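Local structure of glycoside Hydrolase (5TA0) at residues V81-G86 / F197-N202; T90-V95 / F142-P147. The protein probably cleaves agarose-derived galactan chains as a family 86 glycoside hydrolase of a gut bacterium, and binds neoagarooctaose. One frame throughout, in Å; residues are numbered along the deposited sequence.

Interaction 1 (V81-G86 / F197-N202); sequences VGRETG and FCEVIN. With AAL (3,6-anhydro-alpha-L-galactopyranose), chain C; GAL (beta-D-galactopyranose), chain B.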
loop_
_atom_site.group_PDB
_atom_site.type_symbol
_atom_site.label_atom_id
_atom_site.label_comp_id
_atom_site.label_asym_id
_atom_site.label_seq_id
_atom_site.Cartn_x
_atom_site.Cartn_y
_atom_site.Cartn_z
ATOM N N VAL A 81 -10.229 -7.027 7.905
ATOM C CA VAL A 81 -10.782 -6.971 6.548
ATOM C C VAL A 81 -11.358 -5.569 6.357
ATOM O O VAL A 81 -11.552 -4.860 7.347
ATOM C CB VAL A 81 -11.826 -8.075 6.290
ATOM C CG1 VAL A 81 -11.191 -9.451 6.415
ATOM C CG2 VAL A 81 -13.003 -7.959 7.226
ATOM N N GLY A 82 -11.645 -5.128 5.130
ATOM C CA GLY A 82 -11.457 -5.851 3.863
ATOM C C GLY A 82 -11.925 -4.983 2.708
ATOM O O GLY A 82 -12.034 -3.761 2.831
ATOM N N ARG A 83 -12.174 -5.621 1.581
ATOM C CA ARG A 83 -12.573 -4.930 0.353
ATOM C C ARG A 83 -13.450 -5.862 -0.433
ATOM O O ARG A 83 -13.247 -7.090 -0.392
ATOM C CB ARG A 83 -11.333 -4.531 -0.467
ATOM C CG ARG A 83 -11.590 -3.783 -1.773
ATOM C CD ARG A 83 -10.309 -3.110 -2.218
ATOM N NE ARG A 83 -10.394 -2.297 -3.436
ATOM C CZ ARG A 83 -10.117 -2.707 -4.671
ATOM N NH1 ARG A 83 -10.088 -1.826 -5.663
ATOM N NH2 ARG A 83 -9.830 -3.962 -4.927
ATOM N N GLU A 84 -14.457 -5.322 -1.127
ATOM C CA GLU A 84 -15.380 -6.165 -1.874
ATOM C C GLU A 84 -16.023 -5.392 -3.013
ATOM O O GLU A 84 -16.557 -4.309 -2.826
ATOM C CB GLU A 84 -16.466 -6.752 -0.957
ATOM C CG GLU A 84 -16.910 -8.172 -1.289
ATOM C CD GLU A 84 -17.828 -8.294 -2.482
ATOM O OE1 GLU A 84 -17.642 -9.248 -3.272
ATOM O OE2 GLU A 84 -18.756 -7.491 -2.638
ATOM N N THR A 85 -15.991 -5.995 -4.195
ATOM C CA THR A 85 -16.550 -5.411 -5.416
ATOM C C THR A 85 -17.606 -6.268 -6.087
ATOM O O THR A 85 -18.313 -5.813 -6.981
ATOM C CB THR A 85 -15.462 -5.119 -6.453
ATOM O OG1 THR A 85 -15.026 -6.353 -7.032
ATOM C CG2 THR A 85 -14.288 -4.369 -5.855
ATOM N N GLY A 86 -17.729 -7.525 -5.702
ATOM C CA GLY A 86 -18.608 -8.445 -6.403
ATOM C C GLY A 86 -20.086 -8.270 -6.128
ATOM O O GLY A 86 -20.897 -8.427 -7.047
ATOM N N PHE A 197 -14.710 3.438 3.380
ATOM C CA PHE A 197 -14.121 4.122 2.228
ATOM C C PHE A 197 -14.817 3.644 0.970
ATOM O O PHE A 197 -15.039 2.442 0.810
ATOM C CB PHE A 197 -12.637 3.769 2.095
ATOM C CG PHE A 197 -11.812 4.124 3.290
ATOM C CD1 PHE A 197 -11.176 5.347 3.386
ATOM C CD2 PHE A 197 -11.712 3.235 4.358
ATOM C CE1 PHE A 197 -10.399 5.650 4.503
ATOM C CE2 PHE A 197 -10.981 3.572 5.491
ATOM C CZ PHE A 197 -10.326 4.769 5.550
ATOM N N CYS A 198 -15.140 4.574 0.080
ATOM C CA CYS A 198 -15.688 4.272 -1.243
ATOM C C CYS A 198 -14.737 4.741 -2.317
ATOM O O CYS A 198 -14.658 5.926 -2.645
ATOM C CB CYS A 198 -17.069 4.898 -1.412
ATOM S SG CYS A 198 -18.342 4.154 -0.364
ATOM N N GLU A 199 -14.044 3.782 -2.913
ATOM C CA GLU A 199 -13.299 4.057 -4.126
ATOM C C GLU A 199 -14.298 4.157 -5.264
ATOM O O GLU A 199 -15.305 3.472 -5.277
ATOM C CB GLU A 199 -12.293 2.946 -4.420
ATOM C CG GLU A 199 -11.212 2.701 -3.365
ATOM C CD GLU A 199 -10.355 1.496 -3.736
ATOM O OE1 GLU A 199 -10.906 0.386 -3.895
ATOM O OE2 GLU A 199 -9.115 1.701 -3.931
ATOM N N VAL A 200 -14.000 5.014 -6.234
ATOM C CA VAL A 200 -14.931 5.199 -7.356
ATOM C C VAL A 200 -14.948 3.978 -8.280
ATOM O O VAL A 200 -16.004 3.388 -8.565
ATOM C CB VAL A 200 -14.602 6.505 -8.119
ATOM C CG1 VAL A 200 -15.370 6.606 -9.437
ATOM C CG2 VAL A 200 -14.908 7.713 -7.218
ATOM N N ILE A 201 -13.769 3.617 -8.773
ATOM C CA ILE A 201 -13.691 2.616 -9.857
ATOM C C ILE A 201 -12.325 1.959 -9.892
ATOM O O ILE A 201 -11.296 2.632 -9.770
ATOM C CB ILE A 201 -14.094 3.264 -11.209
ATOM C CG1 ILE A 201 -14.298 2.225 -12.314
ATOM C CG2 ILE A 201 -13.110 4.354 -11.617
ATOM C CD1 ILE A 201 -14.851 2.813 -13.570
ATOM N N ASN A 202 -12.300 0.647 -10.076
ATOM C CA ASN A 202 -11.052 -0.111 -10.046
ATOM C C ASN A 202 -10.242 -0.026 -11.346
ATOM O O ASN A 202 -10.766 -0.334 -12.421
ATOM C CB ASN A 202 -11.385 -1.579 -9.777
ATOM C CG ASN A 202 -10.168 -2.427 -9.537
ATOM O OD1 ASN A 202 -9.481 -2.270 -8.539
ATOM N ND2 ASN A 202 -9.895 -3.369 -10.455
HETATM C C1 AAL C . -9.662 -7.406 -8.711
HETATM C C2 AAL C . -10.919 -6.517 -8.793
HETATM C C3 AAL C . -12.042 -7.032 -7.908
HETATM C C4 AAL C . -12.284 -8.497 -8.198
HETATM C C5 AAL C . -11.052 -9.085 -7.586
HETATM C C6 AAL C . -10.960 -8.332 -6.297
HETATM O O2 AAL C . -11.425 -6.467 -10.132
HETATM O O3 AAL C . -11.570 -7.062 -6.556
HETATM O O4 AAL C . -13.439 -8.938 -7.455
HETATM O O5 AAL C . -9.898 -8.776 -8.373
HETATM C C1 GAL B . -14.017 -10.136 -7.969
HETATM C C2 GAL B . -15.298 -10.378 -7.164
HETATM C C3 GAL B . -16.127 -11.538 -7.728
HETATM C C4 GAL B . -16.305 -11.373 -9.232
HETATM C C5 GAL B . -14.937 -11.200 -9.889
HETATM C C6 GAL B . -15.012 -11.037 -11.405
HETATM O O2 GAL B . -14.909 -10.642 -5.816
HETATM O O3 GAL B . -17.385 -11.640 -7.036
HETATM O O4 GAL B . -17.077 -10.191 -9.504
HETATM O O5 GAL B . -14.291 -10.031 -9.360
HETATM O O6 GAL B . -13.695 -10.847 -11.953
#

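Interaction 2 (T90-V95 / F142-P147); sequences TVLRNV and FSPFYP. With SO4 (sulfate ion), chain F.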
loop_
_atom_site.group_PDB
_atom_site.type_symbol
_atom_site.label_atom_id
_atom_site.label_comp_id
_atom_site.label_asym_id
_atom_site.label_seq_id
_atom_site.Cartn_x
_atom_site.Cartn_y
_atom_site.Cartn_z
ATOM N N THR A 90 -22.901 -7.480 -9.061
ATOM C CA THR A 90 -24.068 -8.328 -9.324
ATOM C C THR A 90 -25.360 -7.524 -9.309
ATOM O O THR A 90 -26.234 -7.709 -10.177
ATOM C CB THR A 90 -24.118 -9.518 -8.359
ATOM O OG1 THR A 90 -22.926 -10.310 -8.538
ATOM C CG2 THR A 90 -25.320 -10.381 -8.613
ATOM N N VAL A 91 -25.481 -6.594 -8.377
ATOM C CA VAL A 91 -26.673 -5.755 -8.351
ATOM C C VAL A 91 -26.722 -4.874 -9.592
ATOM O O VAL A 91 -27.747 -4.822 -10.272
ATOM C CB VAL A 91 -26.759 -4.928 -7.057
ATOM C CG1 VAL A 91 -27.878 -3.891 -7.160
ATOM C CG2 VAL A 91 -26.950 -5.860 -5.865
ATOM N N LEU A 92 -25.625 -4.188 -9.936
ATOM C CA LEU A 92 -25.619 -3.378 -11.148
ATOM C C LEU A 92 -25.944 -4.148 -12.419
ATOM O O LEU A 92 -26.682 -3.663 -13.279
ATOM C CB LEU A 92 -24.264 -2.665 -11.327
ATOM C CG LEU A 92 -24.150 -1.740 -12.538
ATOM C CD1 LEU A 92 -25.227 -0.659 -12.540
ATOM C CD2 LEU A 92 -22.766 -1.104 -12.554
ATOM N N ARG A 93 -25.399 -5.346 -12.544
ATOM C CA ARG A 93 -25.587 -6.116 -13.768
ATOM C C ARG A 93 -26.992 -6.690 -13.918
ATOM O O ARG A 93 -27.369 -7.077 -15.023
ATOM C CB ARG A 93 -24.569 -7.237 -13.863
ATOM C CG ARG A 93 -23.160 -6.728 -14.106
ATOM C CD ARG A 93 -22.281 -7.850 -14.607
ATOM N NE ARG A 93 -22.426 -8.028 -16.036
ATOM C CZ ARG A 93 -22.242 -9.175 -16.679
ATOM N NH1 ARG A 93 -22.385 -9.209 -17.985
ATOM N NH2 ARG A 93 -21.936 -10.284 -16.025
ATOM N N ASN A 94 -27.752 -6.731 -12.822
ATOM C CA ASN A 94 -29.103 -7.299 -12.831
ATOM C C ASN A 94 -30.227 -6.339 -12.562
ATOM O O ASN A 94 -31.371 -6.728 -12.756
ATOM C CB ASN A 94 -29.173 -8.457 -11.827
ATOM C CG ASN A 94 -28.323 -9.631 -12.262
ATOM O OD1 ASN A 94 -27.135 -9.762 -11.879
ATOM N ND2 ASN A 94 -28.864 -10.436 -13.115
ATOM N N VAL A 95 -29.956 -5.116 -12.123
ATOM C CA VAL A 95 -31.034 -4.175 -11.799
ATOM C C VAL A 95 -31.762 -3.702 -13.058
ATOM O O VAL A 95 -31.167 -3.458 -14.110
ATOM C CB VAL A 95 -30.485 -3.027 -10.929
ATOM C CG1 VAL A 95 -29.556 -2.090 -11.709
ATOM C CG2 VAL A 95 -31.612 -2.256 -10.260
ATOM N N PHE A 142 -14.552 -1.970 -13.189
ATOM C CA PHE A 142 -14.647 -1.049 -14.299
ATOM C C PHE A 142 -15.968 -1.139 -15.080
ATOM O O PHE A 142 -16.572 -0.107 -15.400
ATOM C CB PHE A 142 -13.474 -1.230 -15.261
ATOM C CG PHE A 142 -13.492 -0.241 -16.394
ATOM C CD1 PHE A 142 -14.002 -0.586 -17.653
ATOM C CD2 PHE A 142 -13.089 1.064 -16.190
ATOM C CE1 PHE A 142 -14.059 0.354 -18.667
ATOM C CE2 PHE A 142 -13.154 1.999 -17.199
ATOM C CZ PHE A 142 -13.624 1.634 -18.439
ATOM N N SER A 143 -16.409 -2.360 -15.374
ATOM C CA SER A 143 -17.556 -2.598 -16.253
ATOM C C SER A 143 -18.662 -3.284 -15.481
ATOM O O SER A 143 -18.373 -4.184 -14.713
ATOM C CB SER A 143 -17.107 -3.505 -17.391
ATOM O OG SER A 143 -18.134 -3.674 -18.338
ATOM N N PRO A 144 -19.934 -2.900 -15.659
ATOM C CA PRO A 144 -20.415 -1.895 -16.594
ATOM C C PRO A 144 -20.563 -0.491 -15.983
ATOM O O PRO A 144 -21.195 0.375 -16.558
ATOM C CB PRO A 144 -21.767 -2.489 -17.015
ATOM C CG PRO A 144 -22.242 -3.170 -15.787
ATOM C CD PRO A 144 -21.035 -3.678 -15.062
ATOM N N PHE A 145 -19.950 -0.260 -14.823
ATOM C CA PHE A 145 -20.071 1.021 -14.093
ATOM C C PHE A 145 -19.590 2.224 -14.907
ATOM O O PHE A 145 -20.233 3.281 -14.879
ATOM C CB PHE A 145 -19.305 0.921 -12.754
ATOM C CG PHE A 145 -19.455 2.131 -11.860
ATOM C CD1 PHE A 145 -20.657 2.419 -11.250
ATOM C CD2 PHE A 145 -18.392 2.972 -11.640
ATOM C CE1 PHE A 145 -20.787 3.510 -10.398
ATOM C CE2 PHE A 145 -18.523 4.070 -10.789
ATOM C CZ PHE A 145 -19.718 4.340 -10.178
ATOM N N TYR A 146 -18.468 2.102 -15.621
ATOM C CA TYR A 146 -17.986 3.219 -16.443
ATOM C C TYR A 146 -18.902 3.327 -17.670
ATOM O O TYR A 146 -19.090 2.348 -18.361
ATOM C CB TYR A 146 -16.559 3.050 -16.922
ATOM C CG TYR A 146 -15.965 4.320 -17.471
ATOM C CD1 TYR A 146 -15.748 5.416 -16.647
ATOM C CD2 TYR A 146 -15.632 4.462 -18.814
ATOM C CE1 TYR A 146 -15.185 6.587 -17.134
ATOM C CE2 TYR A 146 -15.051 5.632 -19.289
ATOM C CZ TYR A 146 -14.841 6.690 -18.437
ATOM O OH TYR A 146 -14.278 7.868 -18.882
ATOM N N PRO A 147 -19.501 4.502 -17.892
ATOM C CA PRO A 147 -20.569 4.570 -18.901
ATOM C C PRO A 147 -20.024 4.754 -20.311
ATOM O O PRO A 147 -20.027 5.861 -20.847
ATOM C CB PRO A 147 -21.439 5.732 -18.400
ATOM C CG PRO A 147 -20.509 6.599 -17.633
ATOM C CD PRO A 147 -19.448 5.718 -17.060
HETATM S S SO4 F . -24.153 -11.988 -11.966
HETATM O O1 SO4 F . -23.853 -10.554 -12.207
HETATM O O2 SO4 F . -23.588 -12.351 -10.637
HETATM O O3 SO4 F . -25.600 -12.238 -11.984
HETATM O O4 SO4 F . -23.522 -12.809 -13.045
#

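Interaction 1 (V81-G86 / F197-N202)
R83 reaches E199 and N202 across strands that stay apart: even the nearest CA atoms of the two segments, those of R83 and F197, are separated by 9.4 Å. V81-G86 and F197-N202 therefore share no backbone bonds. Both are strand ends of a parallel sheet, kept apart by strand 134-140, so the contact depends on long side chains. The corner at V200 turns the chain so that E199 and N202 both point toward R83.

R83 bridges the gap with CG anti to the backbone N (chi1 -179°) and an extended chain as far as NE. Its NE and NH1 both hydrogen-bond to one oxygen, E199 OE1, the NE to OE1 distance being 2.8 Å and the NH1 to OE1 distance 2.9 Å; together they form a side-on salt bridge. The oxygen lies in the guanidinium plane and is met on its syn side, with the two donors on opposite faces of the carboxylate, whose plane stands 73° from the guanidinium. NH1 also donates to N202 OD1 at 3.0 Å, nearly straight at 166°, again in the guanidinium plane. E199 on the NE/NH1 side and N202 round toward the NH1/NH2 end thus hold the group's rotation, while NH2 bonds to H52. E199 OE2 is held by S324 and T279.

R83 and N202 belong to the glycan pocket, and E199 positions R83 from the second shell. N202 ND2 lies 3.5 Å from O2 of the anhydrogalactose, and T85 OG1, bonded to Q141, comes within 3.1 Å of its O4. An asparagine just beyond the fourth strand is consistent with clan GH-A glycosidases.

Backbone bonds from G82 and E84 to I137, and from F197 to L138, join both strands to strand 134-140; R83, E199 and N202 all touch C246 of strand 242-247, and V200 packs against helix 219-236.

Interaction 2 (T90-V95 / F142-P147)
L92 and P144 carry the apolar part of this contact, reaching toward each other from the last full turn of helix 86-94 and from the irregular loop F142-P147. The helix following strand 80-84 thus packs on the loop after the neighbouring parallel strand 134-140, where adjacent beta-alpha units of the barrel meet. L92 CD2 comes to 3.9 Å from P144 CG, and the same methyl sits 4.0 Å from F145 CB. It also lies 3.7 Å from the backbone atom F145 N, at the edge of the F145 ring and near its plane. A first torsion near trans (chi1 -178°) carries CG and CD2 of L92 away from the helix to this point. In the R93 conformer modelled here, the aliphatic part joins in: its CG stands 3.8 Å from P144 CD, the two side chains crossing at about a right angle. The peptide before P144 is cis, part of the bend from which the proline ring faces the helix.

Polar bonding runs within each segment, with no hydrogen bond between them. The loop is further tied by F145 O to S172 of helix 170-183, whose F175 also touches L92.

A sulfate, probably from the crystallisation liquor, lies beside the helix: T90 OG1 is 3.0 Å from sulfate O2, but this hydroxyl also has G86 O within reach and its proton is not settled.

With L92, P144 and F145 buried and only van der Waals contact between the segments, the fit of carbon surfaces, rather than directed bonds, joins the helix end to the loop.

Interactions 1 and 2 have centres 14 Å apart and are joined along the chain, since strand 80-84 runs into helix 86-94. They also touch directly through their second segments. I201 CD1 packs 3.6 Å from F142 CD2 and 3.8 Å from Y146 CB, while V200 O approaches F145 CE2 at 3.4 Å. Their relation to the glycan differs: R83, E84, T85, G86 and N202 of interaction 1 belong to its pocket, whereas in interaction 2 the side chain of R93 stays about 8 Å from a galactose. Interaction 2 sits farther from the chain's centre, about 27 Å against 14 Å between centres, and its residues are not among those of the pocket.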